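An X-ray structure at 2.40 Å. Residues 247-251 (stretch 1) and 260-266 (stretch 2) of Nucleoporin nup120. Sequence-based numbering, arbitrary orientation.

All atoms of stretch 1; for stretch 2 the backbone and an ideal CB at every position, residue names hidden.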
ATOM      1  N   TYR A 247     -40.137  -8.508  27.253  1.00 79.77           N
ATOM      2  CA  TYR A 247     -41.212  -9.486  27.284  1.00 76.14           C
ATOM      3  C   TYR A 247     -40.528 -10.839  27.271  1.00 76.91           C
ATOM      4  O   TYR A 247     -39.818 -11.155  26.318  1.00 93.80           O
ATOM      5  CB  TYR A 247     -42.120  -9.372  26.057  1.00 74.91           C
ATOM      6  CG  TYR A 247     -42.450  -7.969  25.606  1.00 71.81           C
ATOM      7  CD1 TYR A 247     -42.817  -6.979  26.519  1.00 77.30           C
ATOM      8  CD2 TYR A 247     -42.427  -7.641  24.256  1.00 69.94           C
ATOM      9  CE1 TYR A 247     -43.126  -5.696  26.098  1.00 77.26           C
ATOM     10  CE2 TYR A 247     -42.744  -6.364  23.825  1.00 75.16           C
ATOM     11  CZ  TYR A 247     -43.088  -5.395  24.749  1.00 78.10           C
ATOM     12  OH  TYR A 247     -43.401  -4.127  24.319  1.00 77.61           O
ATOM     13  N   ASN A 248     -40.717 -11.634  28.317  1.00 70.45           N
ATOM     14  CA  ASN A 248     -40.178 -12.992  28.329  1.00 78.97           C
ATOM     15  C   ASN A 248     -40.939 -13.839  27.297  1.00 73.69           C
ATOM     16  O   ASN A 248     -41.701 -14.746  27.641  1.00 88.12           O
ATOM     17  CB  ASN A 248     -40.250 -13.591  29.739  1.00 84.59           C
ATOM     18  CG  ASN A 248     -39.218 -14.683  29.969  1.00 95.94           C
ATOM     19  OD1 ASN A 248     -38.285 -14.860  29.182  1.00 96.31           O
ATOM     20  ND2 ASN A 248     -39.381 -15.422  31.063  1.00103.52           N
ATOM     21  N   VAL A 249     -40.709 -13.524  26.025  1.00 63.33           N
ATOM     22  CA  VAL A 249     -41.577 -13.952  24.930  1.00 71.16           C
ATOM     23  C   VAL A 249     -40.806 -14.502  23.730  1.00 71.34           C
ATOM     24  O   VAL A 249     -39.748 -13.987  23.362  1.00 78.06           O
ATOM     25  CB  VAL A 249     -42.484 -12.777  24.486  1.00 72.62           C
ATOM     26  CG1 VAL A 249     -42.863 -12.871  23.014  1.00 69.95           C
ATOM     27  CG2 VAL A 249     -43.718 -12.696  25.374  1.00 76.95           C
ATOM     28  N   LEU A 250     -41.357 -15.555  23.135  1.00 69.93           N
ATOM     29  CA  LEU A 250     -40.838 -16.143  21.910  1.00 57.43           C
ATOM     30  C   LEU A 250     -41.874 -15.937  20.811  1.00 58.28           C
ATOM     31  O   LEU A 250     -43.059 -16.189  21.023  1.00 67.77           O
ATOM     32  CB  LEU A 250     -40.578 -17.635  22.123  1.00 57.49           C
ATOM     33  CG  LEU A 250     -39.449 -18.324  21.354  1.00 63.77           C
ATOM     34  CD1 LEU A 250     -38.088 -17.865  21.863  1.00 55.09           C
ATOM     35  CD2 LEU A 250     -39.576 -19.834  21.473  1.00 52.18           C
ATOM     36  N   VAL A 251     -41.439 -15.444  19.655  1.00 60.06           N
ATOM     37  CA  VAL A 251     -42.323 -15.312  18.493  1.00 50.30           C
ATOM     38  C   VAL A 251     -41.919 -16.335  17.443  1.00 59.71           C
ATOM     39  O   VAL A 251     -40.766 -16.372  17.009  1.00 61.38           O
ATOM     40  CB  VAL A 251     -42.319 -13.889  17.890  1.00 51.23           C
ATOM     41  CG1 VAL A 251     -43.179 -13.833  16.634  1.00 48.04           C
ATOM     42  CG2 VAL A 251     -42.823 -12.878  18.908  1.00 58.16           C
ATOM     43  N   UNK A 260     -47.268 -17.246  16.069  1.00 55.60           N
ATOM     44  CA  UNK A 260     -47.501 -17.612  17.464  1.00 61.84           C
ATOM     45  C   UNK A 260     -46.617 -16.835  18.432  1.00 72.69           C
ATOM     46  O   UNK A 260     -45.436 -16.599  18.165  1.00 71.90           O
ATOM     47  CB  UNK A 260     -47.270 -19.113  17.653  1.00 61.84           C
ATOM     48  N   UNK A 261     -47.202 -16.455  19.564  1.00 71.72           N
ATOM     49  CA  UNK A 261     -46.459 -15.844  20.665  1.00 61.39           C
ATOM     50  C   UNK A 261     -46.391 -16.822  21.834  1.00 64.14           C
ATOM     51  O   UNK A 261     -47.421 -17.183  22.409  1.00 71.36           O
ATOM     52  CB  UNK A 261     -47.107 -14.527  21.099  1.00 61.39           C
ATOM     53  N   UNK A 262     -45.178 -17.257  22.171  1.00 56.82           N
ATOM     54  CA  UNK A 262     -44.969 -18.187  23.277  1.00 60.23           C
ATOM     55  C   UNK A 262     -44.495 -17.447  24.520  1.00 65.64           C
ATOM     56  O   UNK A 262     -43.498 -16.722  24.477  1.00 71.58           O
ATOM     57  CB  UNK A 262     -43.958 -19.267  22.887  1.00 60.23           C
ATOM     58  N   UNK A 263     -45.212 -17.626  25.625  1.00 65.05           N
ATOM     59  CA  UNK A 263     -44.829 -16.986  26.877  1.00 63.38           C
ATOM     60  C   UNK A 263     -43.845 -17.879  27.619  1.00 75.06           C
ATOM     61  O   UNK A 263     -44.213 -18.946  28.110  1.00 67.72           O
ATOM     62  CB  UNK A 263     -46.057 -16.696  27.743  1.00 63.38           C
ATOM     63  N   UNK A 264     -42.596 -17.425  27.688  1.00 77.61           N
ATOM     64  CA  UNK A 264     -41.503 -18.199  28.278  1.00 73.46           C
ATOM     65  C   UNK A 264     -41.560 -18.288  29.805  1.00 72.57           C
ATOM     66  O   UNK A 264     -40.937 -19.169  30.399  1.00 61.07           O
ATOM     67  CB  UNK A 264     -40.165 -17.585  27.861  1.00 73.46           C
ATOM     68  N   UNK A 265     -42.293 -17.374  30.439  1.00 75.58           N
ATOM     69  CA  UNK A 265     -42.486 -17.436  31.887  1.00 85.61           C
ATOM     70  C   UNK A 265     -43.315 -18.662  32.264  1.00 82.43           C
ATOM     71  O   UNK A 265     -43.075 -19.283  33.299  1.00 80.46           O
ATOM     72  CB  UNK A 265     -43.163 -16.161  32.394  1.00 85.61           C
ATOM     73  N   UNK A 266     -44.265 -19.018  31.397  1.00 77.94           N
ATOM     74  CA  UNK A 266     -45.192 -20.124  31.652  1.00 70.38           C
ATOM     75  C   UNK A 266     -45.114 -21.266  30.624  1.00 71.30           C
ATOM     76  O   UNK A 266     -45.772 -22.297  30.794  1.00 64.30           O
ATOM     77  CB  UNK A 266     -46.622 -19.580  31.686  1.00 70.38           C
TER

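The two segments run antiparallel, their strand axes 4.6 Å apart at closest approach, and the three bridged pairs place the side chains of 261 to 263 on alternate faces of the sheet.

At position 260 the backbone is extended (phi/psi -113/141), the CA-to-CB bond points sideways, and no atom of the first segment lies within 5.5 Å of the CB. Many side chains would fit. The residue is Lys260, whose extended chain leads away; its contribution is the carbonyl, with O 3.4 Å from Val251 CA in a CA-H...O contact.

Position 261 pairs with Val251 in a non-hydrogen-bonded bridge, and its CB lies 4.9 Å from Val249 CG1 and 5.1 Å from Val251 CG2. Two valines on the same sheet face favour an apolar residue, with beta-branched ones well suited to the strand. Val261 is found, and its CG1 packs 3.6 Å from CG1 of Val249.

Position 262 sits in the hydrogen-bonded pair with Leu250: its N donates to Leu250 O (2.6 Å), and Leu250 N donates to its O. The CB shares a sheet face with the Leu250 side chain, so leucine, isoleucine, valine or methionine would all be reasonable. Leu262 takes the place, its CB 3.8 Å from Leu250 CB and its O 2.8 Å from Leu250 N.

Position 263 returns to the face of Val249, with which it pairs, but CB is also 4.8 Å from Asn248 O. An apolar residue could extend the valine patch, while a polar one could serve the turn that follows. The deposited Asp263 takes the second course, its carboxylate turned toward position 266. Its OD1 lies 3.4 Å from Asn248 O, two acceptors, not bonded.

At position 264 the strand has given way to a turn-like conformation (-73/-20), yet N still donates to Asn248 O (2.8 Å). CB points toward the first segment, a tight 3.2 Å from Asn248 O, with Leu250 beyond. A flexible apolar chain that can reach along the backbone suits this site, leucine or methionine for example. Leu264 brings CD1 to 3.6 Å from Val249 N and CG to 4.3 Å from Leu250 CB.

Position 265 points sideways, its CB 4.1 Å from Asn248 ND2, which would accommodate a small or polar residue. It is Ser265, with OG 2.7 Å from Asp263 OD2.

Position 266 has no neighbour in the first segment, so its choice is unconstrained from there. Thr266 closes the turn twice, its OG1 donating to Asp263 OD2 (2.9 Å) and its N to Asp263 O (3.3 Å).

Stretch 2 (260-266) KVLDLST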
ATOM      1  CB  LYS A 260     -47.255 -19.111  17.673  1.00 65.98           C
ATOM      2  CG  LYS A 260     -47.795 -20.003  16.565  1.00 68.24           C
ATOM      3  CD  LYS A 260     -47.727 -21.474  16.942  1.00 61.00           C
ATOM      4  CE  LYS A 260     -48.354 -22.325  15.848  1.00 71.05           C
ATOM      5  NZ  LYS A 260     -48.460 -23.763  16.218  1.00 74.19           N
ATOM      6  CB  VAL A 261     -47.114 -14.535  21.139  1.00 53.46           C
ATOM      7  CG1 VAL A 261     -46.207 -13.811  22.122  1.00 52.04           C
ATOM      8  CG2 VAL A 261     -47.439 -13.644  19.954  1.00 52.05           C
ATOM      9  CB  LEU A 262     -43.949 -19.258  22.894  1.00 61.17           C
ATOM     10  CG  LEU A 262     -43.850 -20.459  23.836  1.00 74.74           C
ATOM     11  CD1 LEU A 262     -44.857 -21.532  23.444  1.00 86.58           C
ATOM     12  CD2 LEU A 262     -42.438 -21.026  23.832  1.00 77.11           C
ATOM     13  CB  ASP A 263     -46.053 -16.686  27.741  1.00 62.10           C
ATOM     14  CG  ASP A 263     -45.712 -15.899  28.992  1.00 71.00           C
ATOM     15  OD1 ASP A 263     -44.797 -15.049  28.950  1.00 85.22           O
ATOM     16  OD2 ASP A 263     -46.367 -16.129  30.027  1.00 78.00           O
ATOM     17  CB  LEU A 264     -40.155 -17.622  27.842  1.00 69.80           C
ATOM     18  CG  LEU A 264     -39.805 -17.726  26.360  1.00 78.07           C
ATOM     19  CD1 LEU A 264     -38.856 -16.603  25.975  1.00 86.14           C
ATOM     20  CD2 LEU A 264     -39.213 -19.089  26.028  1.00 67.20           C
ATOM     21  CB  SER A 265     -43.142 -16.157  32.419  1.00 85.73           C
ATOM     22  OG  SER A 265     -44.410 -15.948  31.828  1.00 94.01           O
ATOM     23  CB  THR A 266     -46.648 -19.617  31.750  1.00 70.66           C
ATOM     24  OG1 THR A 266     -46.990 -18.899  30.558  1.00 83.18           O
ATOM     25  CG2 THR A 266     -46.823 -18.697  32.956  1.00 62.40           C
TER
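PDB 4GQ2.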